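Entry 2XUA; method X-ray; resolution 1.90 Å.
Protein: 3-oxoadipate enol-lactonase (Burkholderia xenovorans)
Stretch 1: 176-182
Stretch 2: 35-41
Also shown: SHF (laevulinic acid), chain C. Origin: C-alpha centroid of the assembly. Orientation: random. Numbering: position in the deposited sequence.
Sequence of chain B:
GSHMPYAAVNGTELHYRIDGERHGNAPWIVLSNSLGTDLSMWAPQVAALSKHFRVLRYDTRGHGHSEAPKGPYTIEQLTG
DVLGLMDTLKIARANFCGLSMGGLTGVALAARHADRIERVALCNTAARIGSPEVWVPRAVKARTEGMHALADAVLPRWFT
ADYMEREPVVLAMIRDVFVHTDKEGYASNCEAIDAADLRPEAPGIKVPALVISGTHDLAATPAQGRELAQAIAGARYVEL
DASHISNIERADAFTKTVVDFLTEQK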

# COMPACT_ATOMS: atom_id res chain seq x y z
N ASP B 176 5.56 6.47 1.50
CA ASP B 176 5.96 5.83 0.22
C ASP B 176 4.91 6.13 -0.83
O ASP B 176 5.25 6.39 -1.99
CB ASP B 176 6.16 4.31 0.35
CG ASP B 176 6.91 3.68 -0.85
OD1 ASP B 176 7.93 4.25 -1.27
OD2 ASP B 176 6.47 2.62 -1.38
N VAL B 177 3.65 6.11 -0.44
CA VAL B 177 2.58 6.38 -1.42
C VAL B 177 2.62 7.85 -1.83
O VAL B 177 2.54 8.21 -3.04
CB VAL B 177 1.21 6.08 -0.78
CG1 VAL B 177 0.05 6.60 -1.67
CG2 VAL B 177 1.11 4.53 -0.53
N PHE B 178 2.81 8.72 -0.84
CA PHE B 178 2.86 10.17 -1.13
C PHE B 178 4.01 10.46 -2.13
O PHE B 178 3.78 11.01 -3.20
CB PHE B 178 3.03 10.93 0.18
CG PHE B 178 3.01 12.41 -0.01
CD1 PHE B 178 1.83 13.11 0.12
CD2 PHE B 178 4.17 13.09 -0.39
CE1 PHE B 178 1.82 14.52 -0.04
CE2 PHE B 178 4.15 14.50 -0.60
CZ PHE B 178 2.98 15.18 -0.43
N VAL B 179 5.22 9.98 -1.84
CA VAL B 179 6.35 10.37 -2.66
C VAL B 179 6.35 9.76 -4.04
O VAL B 179 7.08 10.25 -4.88
CB VAL B 179 7.76 10.25 -1.97
CG1 VAL B 179 7.76 10.98 -0.67
CG2 VAL B 179 8.15 8.77 -1.76
N HIS B 180 5.55 8.71 -4.27
CA HIS B 180 5.46 8.11 -5.58
C HIS B 180 4.21 8.54 -6.32
O HIS B 180 3.96 8.06 -7.43
CB HIS B 180 5.60 6.59 -5.47
CG HIS B 180 7.02 6.21 -5.23
ND1 HIS B 180 7.92 6.06 -6.26
CD2 HIS B 180 7.74 6.09 -4.09
CE1 HIS B 180 9.12 5.82 -5.76
NE2 HIS B 180 9.04 5.85 -4.44
N THR B 181 3.49 9.52 -5.76
CA THR B 181 2.34 10.11 -6.48
C THR B 181 2.86 10.87 -7.69
O THR B 181 3.83 11.62 -7.58
CB THR B 181 1.53 11.03 -5.56
OG1 THR B 181 1.01 10.20 -4.49
CG2 THR B 181 0.28 11.61 -6.25
N ASP B 182 2.20 10.70 -8.85
CA ASP B 182 2.61 11.45 -10.02
C ASP B 182 2.60 12.98 -9.68
O ASP B 182 1.59 13.51 -9.21
CB ASP B 182 1.63 11.17 -11.14
CG ASP B 182 2.06 11.83 -12.45
OD1 ASP B 182 2.63 11.13 -13.27
OD2 ASP B 182 1.79 13.02 -12.68
C4 SHF C . -2.13 16.96 0.86
C5 SHF C . -3.18 15.92 1.27
C3 SHF C . -2.26 18.41 1.33
C2 SHF C . -3.08 18.71 2.62
C1 SHF C . -2.63 20.07 3.31
O4 SHF C . -1.15 16.61 0.17
O1 SHF C . -1.83 19.92 4.24
OH1 SHF C . -3.14 21.20 2.98
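Stretch 2, residues 35-41: LGTDLSM

Stretch 2 packs on the end of a helix in stretch 1 through a small contact, 249 Å² summed over both sides, built from van der Waals packing, one CA-H...O contact and a water bridge, with no direct hydrogen bond across it. Stretch 1 carries the last part of a helix, Asp176 to Val179, that begins earlier in the chain; Thr181 N bonds back to Phe178 O (3.0 Å) and Thr181 OG1 to Val177 O (2.9 Å), which holds the threonine against the last turn. Stretch 2 runs roughly antiparallel to stretch 1, from Gly36 beside Phe178 to Ser40 beside Val177, as an irregular loop that tightens into a 3-10 segment at Leu39-Met41. The backbones come nearest at Phe178 and Gly36, whose CA atoms are 4.8 Å apart. Gly36 has phi/psi of 77/16, a positive phi that by itself favours glycine, and no side chain to hold the two stretches apart: an ideal CB here would lie 2.6 Å from Phe178 CD1, a clash. Gly36 O is 3.3 Å from Phe178 CA (133° at the hydrogen) and 4.0 Å from Thr181 OG1. The CA-to-CB bond of Val177 points toward stretch 2; with chi1 in t, Val177 CG1 lies 3.7 Å from Thr37 C and 3.4 Å from Asp38 N, while Val177 CG2 is 4.1 Å from Ser40 OG. The turn from Asp38 into the 3-10 segment is held from within: Asp38 OD1 accepts from Ser40 OG (2.6 Å) and Ser40 N (3.1 Å), and Met41 N, of a selenomethionine, reaches Asp38 O (3.1 Å). Thr37 and Leu39 turn their CA-to-CB bonds away from stretch 1. Water 1 links the stretches, donating to Thr181 OG1 (2.8 Å) and weakly to Thr37 O (3.3 Å). Laevulinic acid places SHF O4 at the Phe178 ring edge, 3.6 Å from Phe178 CE1.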

# COMPACT_ATOMS: atom_id res chain seq x y z
N LEU B 35 -5.76 14.04 -0.96
CA LEU B 35 -4.60 14.35 -1.81
C LEU B 35 -3.30 13.68 -1.34
O LEU B 35 -2.92 13.79 -0.19
CB LEU B 35 -4.42 15.88 -1.89
CG LEU B 35 -3.32 16.43 -2.75
CD1 LEU B 35 -3.63 16.13 -4.21
CD2 LEU B 35 -3.25 17.92 -2.46
N GLY B 36 -2.55 13.06 -2.28
CA GLY B 36 -1.26 12.42 -1.99
C GLY B 36 -1.41 11.06 -1.29
O GLY B 36 -0.44 10.56 -0.74
N THR B 37 -2.62 10.46 -1.31
CA THR B 37 -2.78 9.10 -0.75
C THR B 37 -3.31 8.19 -1.85
O THR B 37 -3.70 8.65 -2.91
CB THR B 37 -3.76 9.05 0.45
OG1 THR B 37 -5.06 9.39 -0.01
CG2 THR B 37 -3.35 10.08 1.52
N ASP B 38 -3.35 6.90 -1.58
CA ASP B 38 -4.05 6.00 -2.46
C ASP B 38 -5.03 5.20 -1.63
O ASP B 38 -5.20 5.46 -0.45
CB ASP B 38 -3.09 5.12 -3.25
CG ASP B 38 -2.43 4.03 -2.44
OD1 ASP B 38 -2.65 3.95 -1.24
OD2 ASP B 38 -1.67 3.22 -3.03
N LEU B 39 -5.68 4.20 -2.24
CA LEU B 39 -6.77 3.55 -1.54
C LEU B 39 -6.39 2.71 -0.33
O LEU B 39 -7.29 2.28 0.41
CB LEU B 39 -7.67 2.82 -2.54
CG LEU B 39 -7.52 1.44 -3.19
CD1 LEU B 39 -7.49 1.43 -4.65
CD2 LEU B 39 -6.66 0.33 -2.55
N SER B 40 -5.08 2.48 -0.12
CA SER B 40 -4.59 1.80 1.10
C SER B 40 -4.85 2.61 2.35
O SER B 40 -4.85 2.07 3.49
CB SER B 40 -3.07 1.46 0.98
OG SER B 40 -2.23 2.65 1.01
N MSE B 41 -5.06 3.92 2.18
CA MSE B 41 -5.28 4.76 3.40
C MSE B 41 -6.53 4.36 4.17
O MSE B 41 -6.61 4.62 5.35
CB MSE B 41 -5.32 6.25 3.04
CG MSE B 41 -6.56 6.59 2.21
SE MSE B 41 -6.95 8.45 2.47
CE MSE B 41 -7.67 8.44 4.28
O HOH W 1 -1.06 8.40 -4.84